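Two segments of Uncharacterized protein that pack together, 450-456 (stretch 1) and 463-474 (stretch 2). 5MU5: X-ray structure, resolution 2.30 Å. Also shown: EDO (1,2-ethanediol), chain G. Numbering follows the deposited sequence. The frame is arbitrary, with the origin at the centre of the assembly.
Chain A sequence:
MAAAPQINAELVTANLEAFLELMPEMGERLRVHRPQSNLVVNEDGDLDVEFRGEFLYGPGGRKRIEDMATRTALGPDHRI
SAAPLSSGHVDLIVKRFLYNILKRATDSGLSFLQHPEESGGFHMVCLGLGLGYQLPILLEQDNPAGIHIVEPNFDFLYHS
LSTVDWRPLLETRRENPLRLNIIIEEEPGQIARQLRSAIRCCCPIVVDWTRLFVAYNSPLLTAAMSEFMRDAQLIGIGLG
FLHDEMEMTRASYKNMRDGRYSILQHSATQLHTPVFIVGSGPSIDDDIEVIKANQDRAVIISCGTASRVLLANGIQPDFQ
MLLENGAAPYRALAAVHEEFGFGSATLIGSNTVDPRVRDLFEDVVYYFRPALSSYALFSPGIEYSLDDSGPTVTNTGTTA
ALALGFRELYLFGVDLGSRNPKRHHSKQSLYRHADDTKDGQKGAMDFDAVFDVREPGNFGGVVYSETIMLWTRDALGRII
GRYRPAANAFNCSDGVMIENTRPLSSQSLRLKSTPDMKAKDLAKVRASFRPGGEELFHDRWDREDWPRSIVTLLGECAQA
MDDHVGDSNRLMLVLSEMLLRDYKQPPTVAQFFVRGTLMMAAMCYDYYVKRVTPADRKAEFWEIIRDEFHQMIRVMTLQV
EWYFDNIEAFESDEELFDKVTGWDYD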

# COMPACT_ATOMS: atom_id res chain seq x y z
N VAL A 450 18.29 15.34 6.18
CA VAL A 450 17.46 16.45 5.75
C VAL A 450 16.15 16.25 6.49
O VAL A 450 15.53 15.20 6.40
CB VAL A 450 17.31 16.52 4.20
CG1 VAL A 450 16.35 17.63 3.80
CG2 VAL A 450 18.67 16.74 3.52
N PHE A 451 15.75 17.24 7.27
CA PHE A 451 14.57 17.07 8.13
C PHE A 451 13.29 17.54 7.49
O PHE A 451 12.20 17.21 7.97
CB PHE A 451 14.77 17.86 9.44
CG PHE A 451 15.86 17.31 10.28
CD1 PHE A 451 17.18 17.72 10.08
CD2 PHE A 451 15.58 16.35 11.24
CE1 PHE A 451 18.20 17.19 10.85
CE2 PHE A 451 16.60 15.82 12.01
CZ PHE A 451 17.92 16.24 11.81
N ASP A 452 13.44 18.30 6.41
CA ASP A 452 12.37 19.12 5.90
C ASP A 452 12.62 19.42 4.46
O ASP A 452 13.76 19.60 4.08
CB ASP A 452 12.43 20.50 6.61
CG ASP A 452 11.92 20.48 8.05
OD1 ASP A 452 10.88 19.84 8.30
OD2 ASP A 452 12.53 21.17 8.92
N VAL A 453 11.56 19.52 3.67
CA VAL A 453 11.64 20.03 2.32
C VAL A 453 10.88 21.35 2.18
O VAL A 453 9.88 21.56 2.84
CB VAL A 453 11.13 19.02 1.30
CG1 VAL A 453 11.96 17.75 1.40
CG2 VAL A 453 9.66 18.71 1.51
N ARG A 454 11.36 22.23 1.33
CA ARG A 454 10.70 23.50 1.06
C ARG A 454 9.47 23.35 0.15
O ARG A 454 9.55 22.81 -0.94
CB ARG A 454 11.70 24.49 0.46
CG ARG A 454 12.82 24.86 1.43
CD ARG A 454 13.99 25.58 0.75
NE ARG A 454 13.61 26.87 0.20
CZ ARG A 454 13.74 28.05 0.83
NH1 ARG A 454 14.23 28.13 2.05
NH2 ARG A 454 13.36 29.16 0.21
N GLU A 455 8.34 23.86 0.60
CA GLU A 455 7.09 23.71 -0.14
C GLU A 455 6.38 25.04 -0.24
O GLU A 455 6.52 25.86 0.65
CB GLU A 455 6.17 22.71 0.58
CG GLU A 455 6.67 21.27 0.57
CD GLU A 455 6.89 20.71 -0.84
OE1 GLU A 455 5.98 20.82 -1.70
OE2 GLU A 455 7.98 20.16 -1.09
N PRO A 456 5.61 25.26 -1.31
CA PRO A 456 4.88 26.52 -1.37
C PRO A 456 3.90 26.61 -0.19
O PRO A 456 3.30 25.61 0.21
CB PRO A 456 4.12 26.44 -2.71
CG PRO A 456 4.13 25.01 -3.08
CD PRO A 456 5.40 24.45 -2.52
C1 EDO G . 15.80 31.63 1.94
O1 EDO G . 16.21 31.29 3.26
C2 EDO G . 14.71 32.68 2.00
O2 EDO G . 13.53 32.15 1.38
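Stretch 2 463-474: VYSETIMLWTRD

A β-hairpin-like pairing that runs straight into a helix lets one segment meet its neighbour twice, first through a strand, by backbone and side chains, and then through the side chains of a helix. Here residues 463-465 form a strand antiparallel to strand 453-456, the axes approaching to 4.7 Å at 128°. After Glu 466, at the N-cap position, the chain turns into helix 467-474, which runs at only 26° to strand 453-456, its axis 10.6 Å away at closest approach.

Backbone hydrogen bonds set the register. Val 453 N donates to Ser 465 O (2.8 Å) and Ser 465 N returns to Val 453 O (3.0 Å); Glu 455 N to Val 463 O and Val 463 N to Glu 455 O, both 2.8 Å, repeat the pattern. Between these pairs lies the non-hydrogen-bonded pair Arg 454 and Tyr 464.

Side chains alternate accordingly. On the Arg 454 face, Arg 454 NH1 donates to Tyr 464 OH at 2.6 Å, and Asp 452 CB lies 3.8 Å from Tyr 464 CD2, at the ring edge. The face bearing Val 453 and Glu 455 receives the helix: Val 453 CG2 packs 3.7 Å from Leu 470 CD1, and Glu 455 CG 3.6 Å from Leu 470 CD2.

Charge completes the contact one helical turn beyond Leu 470, where Arg 473 NH1 forms a salt bridge with Glu 455 OE1 at 3.0 Å.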

# COMPACT_ATOMS: atom_id res chain seq x y z
N VAL A 463 7.19 27.11 3.10
CA VAL A 463 7.11 26.47 4.40
C VAL A 463 7.93 25.18 4.33
O VAL A 463 8.04 24.56 3.28
CB VAL A 463 5.66 26.21 4.88
CG1 VAL A 463 4.80 27.46 4.77
CG2 VAL A 463 5.02 25.09 4.10
N TYR A 464 8.54 24.82 5.45
CA TYR A 464 9.26 23.58 5.59
C TYR A 464 8.34 22.46 6.10
O TYR A 464 7.65 22.59 7.11
CB TYR A 464 10.44 23.79 6.52
CG TYR A 464 11.54 24.62 5.91
CD1 TYR A 464 11.49 25.99 5.93
CD2 TYR A 464 12.61 24.01 5.30
CE1 TYR A 464 12.50 26.75 5.36
CE2 TYR A 464 13.63 24.75 4.73
CZ TYR A 464 13.57 26.12 4.78
OH TYR A 464 14.59 26.83 4.22
N SER A 465 8.38 21.35 5.40
CA SER A 465 7.49 20.26 5.69
C SER A 465 8.23 18.93 5.64
O SER A 465 9.22 18.79 4.94
CB SER A 465 6.37 20.30 4.66
OG SER A 465 5.39 19.33 4.94
N GLU A 466 7.73 17.95 6.39
CA GLU A 466 8.29 16.62 6.45
C GLU A 466 7.46 15.72 5.57
O GLU A 466 6.34 16.07 5.17
CB GLU A 466 8.18 16.08 7.87
CG GLU A 466 8.83 16.94 8.94
CD GLU A 466 8.29 16.64 10.33
OE1 GLU A 466 7.86 15.48 10.57
OE2 GLU A 466 8.27 17.55 11.18
N THR A 467 7.98 14.53 5.34
CA THR A 467 7.37 13.57 4.42
C THR A 467 5.97 13.12 4.84
O THR A 467 5.08 13.05 4.00
CB THR A 467 8.34 12.38 4.23
OG1 THR A 467 9.52 12.87 3.57
CG2 THR A 467 7.73 11.25 3.41
N ILE A 468 5.76 12.84 6.12
CA ILE A 468 4.44 12.43 6.61
C ILE A 468 3.39 13.53 6.38
O ILE A 468 2.20 13.24 6.11
CB ILE A 468 4.46 12.01 8.11
CG1 ILE A 468 3.08 11.55 8.62
CG2 ILE A 468 4.88 13.18 9.00
CD1 ILE A 468 2.47 10.35 7.93
N MET A 469 3.84 14.77 6.49
CA MET A 469 2.98 15.92 6.26
C MET A 469 2.60 16.11 4.77
O MET A 469 1.49 16.56 4.45
CB MET A 469 3.64 17.14 6.86
CG MET A 469 3.80 16.95 8.36
SD MET A 469 4.13 18.47 9.23
CE MET A 469 5.89 18.75 9.05
N LEU A 470 3.49 15.73 3.86
CA LEU A 470 3.20 15.84 2.44
C LEU A 470 2.16 14.79 2.05
O LEU A 470 1.29 15.07 1.22
CB LEU A 470 4.46 15.71 1.60
CG LEU A 470 5.60 16.68 1.98
CD1 LEU A 470 6.90 16.24 1.32
CD2 LEU A 470 5.29 18.11 1.61
N TRP A 471 2.24 13.59 2.64
CA TRP A 471 1.24 12.54 2.39
C TRP A 471 -0.10 12.99 2.91
O TRP A 471 -1.11 12.82 2.27
CB TRP A 471 1.59 11.21 3.08
CG TRP A 471 2.91 10.60 2.67
CD1 TRP A 471 3.59 10.81 1.50
CD2 TRP A 471 3.66 9.63 3.41
NE1 TRP A 471 4.74 10.06 1.50
CE2 TRP A 471 4.80 9.32 2.65
CE3 TRP A 471 3.47 8.99 4.64
CZ2 TRP A 471 5.77 8.40 3.08
CZ3 TRP A 471 4.44 8.07 5.08
CH2 TRP A 471 5.58 7.80 4.30
N THR A 472 -0.08 13.60 4.09
CA THR A 472 -1.29 14.13 4.67
C THR A 472 -1.85 15.19 3.76
O THR A 472 -3.03 15.17 3.46
CB THR A 472 -1.01 14.71 6.07
OG1 THR A 472 -0.62 13.65 6.94
CG2 THR A 472 -2.27 15.38 6.64
N ARG A 473 -0.99 16.12 3.32
CA ARG A 473 -1.41 17.16 2.38
C ARG A 473 -1.98 16.61 1.10
O ARG A 473 -3.00 17.11 0.59
CB ARG A 473 -0.22 18.04 2.04
CG ARG A 473 -0.51 19.13 1.01
CD ARG A 473 0.80 19.63 0.43
NE ARG A 473 1.38 18.63 -0.43
CZ ARG A 473 2.57 18.71 -1.00
NH1 ARG A 473 3.34 19.78 -0.81
NH2 ARG A 473 3.00 17.70 -1.76
N ASP A 474 -1.31 15.60 0.52
CA ASP A 474 -1.81 15.01 -0.72
C ASP A 474 -3.16 14.30 -0.50
O ASP A 474 -4.02 14.33 -1.38
CB ASP A 474 -0.78 14.05 -1.35
CG ASP A 474 0.49 14.78 -1.90
OD1 ASP A 474 0.66 16.02 -1.73
OD2 ASP A 474 1.34 14.10 -2.51
O HOH W 1 2.37 22.61 -0.65